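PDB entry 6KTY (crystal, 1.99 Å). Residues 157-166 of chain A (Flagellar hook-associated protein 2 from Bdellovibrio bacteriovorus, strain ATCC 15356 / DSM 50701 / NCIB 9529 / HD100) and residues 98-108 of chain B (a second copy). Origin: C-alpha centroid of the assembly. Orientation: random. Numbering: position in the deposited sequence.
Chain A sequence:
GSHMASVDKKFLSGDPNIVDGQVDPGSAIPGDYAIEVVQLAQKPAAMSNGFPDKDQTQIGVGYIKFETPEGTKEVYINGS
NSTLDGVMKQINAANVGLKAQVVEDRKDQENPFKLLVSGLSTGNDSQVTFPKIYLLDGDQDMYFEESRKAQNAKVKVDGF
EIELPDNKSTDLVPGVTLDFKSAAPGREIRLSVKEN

Chain A, residues 157-166: VDGFEIELPD
Chain B, residues 98-108: LKAQVVEDRKD

Two stretches from two copies of the flagellar hook-associated protein pack mainly through their C-terminal halves, Ile A162 to Pro A165 against Val B103 to Lys B107, burying 477 Å² in all. In chain A a type I' turn, Val A157 to Phe A160, is closed by Val A157 N to Phe A160 O and Phe A160 N to Val A157 O, both 2.9 Å; Gly A159 (phi/psi 88/-4) would jam a CB against the preceding carbonyl. Strand 160-164 follows; its N-to-C direction differs by 54° from that of strand 98-104 in chain B, closest approach 8.1 Å. The CA atoms of Glu A163 and Asp B105 lie 4.9 Å apart, those of Asp A158 and Lys B99 11.6 Å.

Glu A163 uses both its backbone polar groups: its N donates to Asp B105 OD1 (2.8 Å, 159°), and its O accepts from Arg B106 N (2.9 Å, 175°) and receives a CA-H...O contact from Asp B105 CA (3.6 Å). The CA-to-CB bond of Asp B105 points sideways, but with chi1 t and chi2 12° the side chain's end comes nearer to chain A; OD1 also accepts from Lys B107 N (3.1 Å). Asp B105 OD2, Glu A163 OE1, Asp A158 OD1 and Gln B101 NE2 are bonded elsewhere in the structure.

Ile A162 (p, t) and Val B103 (m), buried and branched, pack without needing polar partners, Ile A162 CD1 4.3 Å from Val B103 CB. Leu A164 (m, t) starts away, but its CD2 comes within 3.5 Å of Glu B104 O. Pro A165, C-gamma endo, sets CD 3.7 Å from Arg B106 CG, its compact apolar ring placing CG over one guanidinium face. Arg B106 (m, m, t, chi4 76°) has NE 3.4 Å from Glu B104 OE1, a salt bridge with a weak hydrogen bond; NH1 bonds just beyond the stretches. Lys B99 NZ donates to Gln B101 OE1 (2.9 Å); Asp A158 OD2, 4.4 Å from this NZ, is beyond a salt bridge.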

# COMPACT_ATOMS: atom_id res chain seq x y z
N VAL A 157 -10.43 -14.28 -6.11
CA VAL A 157 -9.83 -15.01 -7.21
C VAL A 157 -10.60 -14.60 -8.47
O VAL A 157 -11.83 -14.68 -8.52
CB VAL A 157 -9.82 -16.53 -6.95
CG1 VAL A 157 -11.23 -17.07 -6.71
CG2 VAL A 157 -9.11 -17.26 -8.09
N ASP A 158 -9.85 -14.08 -9.44
CA ASP A 158 -10.42 -13.43 -10.63
C ASP A 158 -11.60 -12.50 -10.28
O ASP A 158 -12.62 -12.47 -10.97
CB ASP A 158 -10.85 -14.49 -11.64
CG ASP A 158 -9.66 -15.24 -12.27
OD1 ASP A 158 -8.50 -14.73 -12.26
OD2 ASP A 158 -9.89 -16.34 -12.81
N GLY A 159 -11.45 -11.77 -9.18
CA GLY A 159 -12.45 -10.79 -8.73
C GLY A 159 -13.56 -11.30 -7.84
O GLY A 159 -14.38 -10.49 -7.42
N PHE A 160 -13.62 -12.62 -7.57
CA PHE A 160 -14.66 -13.17 -6.71
C PHE A 160 -14.12 -13.39 -5.31
O PHE A 160 -13.13 -14.11 -5.13
CB PHE A 160 -15.16 -14.51 -7.23
CG PHE A 160 -15.77 -14.44 -8.57
CD1 PHE A 160 -17.07 -13.97 -8.74
CD2 PHE A 160 -15.08 -14.86 -9.67
CE1 PHE A 160 -17.65 -13.90 -9.97
CE2 PHE A 160 -15.68 -14.82 -10.93
CZ PHE A 160 -16.97 -14.34 -11.07
N GLU A 161 -14.81 -12.82 -4.32
CA GLU A 161 -14.37 -12.94 -2.93
C GLU A 161 -14.85 -14.28 -2.37
O GLU A 161 -16.02 -14.58 -2.42
CB GLU A 161 -14.88 -11.77 -2.06
CG GLU A 161 -14.44 -11.91 -0.62
CD GLU A 161 -14.80 -10.72 0.24
OE1 GLU A 161 -15.62 -10.91 1.16
OE2 GLU A 161 -14.28 -9.62 -0.02
N ILE A 162 -13.91 -15.11 -1.91
CA ILE A 162 -14.23 -16.35 -1.24
C ILE A 162 -13.53 -16.36 0.12
O ILE A 162 -12.63 -15.55 0.38
CB ILE A 162 -13.83 -17.57 -2.08
CG1 ILE A 162 -12.31 -17.64 -2.28
CG2 ILE A 162 -14.57 -17.55 -3.42
CD1 ILE A 162 -11.87 -18.87 -2.98
N GLU A 163 -13.98 -17.26 0.98
CA GLU A 163 -13.44 -17.39 2.30
C GLU A 163 -12.65 -18.68 2.47
O GLU A 163 -13.08 -19.77 2.03
CB GLU A 163 -14.57 -17.30 3.35
CG GLU A 163 -15.08 -15.89 3.45
CD GLU A 163 -16.13 -15.65 4.53
OE1 GLU A 163 -16.30 -16.46 5.46
OE2 GLU A 163 -16.76 -14.58 4.46
N LEU A 164 -11.50 -18.55 3.11
CA LEU A 164 -10.63 -19.67 3.42
C LEU A 164 -10.39 -19.75 4.95
O LEU A 164 -10.31 -18.74 5.64
CB LEU A 164 -9.30 -19.56 2.70
CG LEU A 164 -9.36 -19.26 1.18
CD1 LEU A 164 -7.97 -19.22 0.64
CD2 LEU A 164 -10.15 -20.32 0.47
N PRO A 165 -10.27 -20.97 5.47
CA PRO A 165 -10.04 -21.16 6.90
C PRO A 165 -8.66 -20.72 7.41
O PRO A 165 -8.54 -20.25 8.55
CB PRO A 165 -10.24 -22.68 7.09
CG PRO A 165 -9.97 -23.27 5.76
CD PRO A 165 -10.42 -22.26 4.75
N ASP A 166 -7.63 -20.87 6.56
CA ASP A 166 -6.25 -20.60 6.90
C ASP A 166 -5.63 -19.61 5.91
O ASP A 166 -6.23 -19.30 4.86
CB ASP A 166 -5.42 -21.89 6.85
CG ASP A 166 -5.86 -22.94 7.88
OD1 ASP A 166 -6.06 -22.58 9.07
OD2 ASP A 166 -5.99 -24.13 7.49
N LEU B 98 -12.01 -21.21 -22.40
CA LEU B 98 -12.40 -21.11 -21.00
C LEU B 98 -11.53 -22.02 -20.14
O LEU B 98 -11.04 -23.05 -20.62
CB LEU B 98 -13.88 -21.45 -20.82
CG LEU B 98 -14.84 -20.51 -21.56
CD1 LEU B 98 -16.23 -21.03 -21.42
CD2 LEU B 98 -14.75 -19.09 -21.07
N LYS B 99 -11.27 -21.60 -18.91
CA LYS B 99 -10.51 -22.42 -17.95
C LYS B 99 -11.40 -22.55 -16.72
O LYS B 99 -11.92 -21.55 -16.22
CB LYS B 99 -9.18 -21.75 -17.60
CG LYS B 99 -8.45 -22.28 -16.33
CD LYS B 99 -7.35 -21.29 -15.88
CE LYS B 99 -7.36 -21.01 -14.39
NZ LYS B 99 -8.68 -20.47 -13.89
N ALA B 100 -11.63 -23.78 -16.27
CA ALA B 100 -12.52 -24.04 -15.16
C ALA B 100 -11.68 -24.58 -14.02
O ALA B 100 -10.71 -25.29 -14.24
CB ALA B 100 -13.58 -25.05 -15.57
N GLN B 101 -12.05 -24.24 -12.81
CA GLN B 101 -11.51 -24.94 -11.65
C GLN B 101 -12.53 -24.99 -10.55
O GLN B 101 -13.51 -24.19 -10.53
CB GLN B 101 -10.19 -24.29 -11.20
CG GLN B 101 -10.36 -22.84 -10.72
CD GLN B 101 -8.98 -22.16 -10.44
OE1 GLN B 101 -8.20 -21.89 -11.36
NE2 GLN B 101 -8.71 -21.89 -9.19
N VAL B 102 -12.34 -25.88 -9.59
CA VAL B 102 -13.29 -25.91 -8.47
C VAL B 102 -12.59 -25.30 -7.25
O VAL B 102 -11.50 -25.69 -6.92
CB VAL B 102 -13.76 -27.34 -8.15
CG1 VAL B 102 -14.60 -27.36 -6.90
CG2 VAL B 102 -14.51 -27.92 -9.37
N VAL B 103 -13.23 -24.32 -6.63
CA VAL B 103 -12.65 -23.67 -5.47
C VAL B 103 -13.51 -24.01 -4.25
O VAL B 103 -14.66 -24.46 -4.40
CB VAL B 103 -12.51 -22.13 -5.69
CG1 VAL B 103 -11.62 -21.82 -6.91
CG2 VAL B 103 -13.87 -21.46 -5.80
N GLU B 104 -12.94 -23.82 -3.07
CA GLU B 104 -13.65 -24.02 -1.82
C GLU B 104 -13.86 -22.66 -1.15
O GLU B 104 -12.91 -21.91 -0.92
CB GLU B 104 -12.84 -24.93 -0.90
CG GLU B 104 -13.68 -25.53 0.18
CD GLU B 104 -13.04 -26.70 0.90
OE1 GLU B 104 -13.68 -27.21 1.85
OE2 GLU B 104 -11.92 -27.11 0.51
N ASP B 105 -15.12 -22.33 -0.88
CA ASP B 105 -15.49 -21.06 -0.29
C ASP B 105 -16.27 -21.32 0.98
O ASP B 105 -17.44 -21.72 0.93
CB ASP B 105 -16.32 -20.23 -1.26
CG ASP B 105 -16.84 -18.91 -0.64
OD1 ASP B 105 -16.41 -18.48 0.45
OD2 ASP B 105 -17.71 -18.30 -1.28
N ARG B 106 -15.64 -21.05 2.12
CA ARG B 106 -16.25 -21.31 3.44
C ARG B 106 -17.35 -20.34 3.89
O ARG B 106 -17.83 -20.46 5.02
CB ARG B 106 -15.17 -21.32 4.51
CG ARG B 106 -14.07 -22.33 4.30
CD ARG B 106 -14.62 -23.70 3.98
NE ARG B 106 -13.67 -24.77 4.24
CZ ARG B 106 -13.35 -25.24 5.45
NH1 ARG B 106 -13.89 -24.72 6.56
NH2 ARG B 106 -12.46 -26.22 5.57
N LYS B 107 -17.75 -19.41 3.03
CA LYS B 107 -18.92 -18.56 3.29
C LYS B 107 -20.14 -19.42 3.66
O LYS B 107 -20.90 -19.08 4.56
CB LYS B 107 -19.22 -17.71 2.04
CG LYS B 107 -19.93 -16.39 2.33
CD LYS B 107 -19.96 -15.53 1.07
N ASP B 108 -20.33 -20.53 2.94
CA ASP B 108 -21.33 -21.55 3.30
C ASP B 108 -20.58 -22.85 3.60
O ASP B 108 -20.18 -23.57 2.67
CB ASP B 108 -22.32 -21.74 2.14
CG ASP B 108 -23.45 -22.72 2.45
OD1 ASP B 108 -23.37 -23.48 3.46
OD2 ASP B 108 -24.42 -22.72 1.66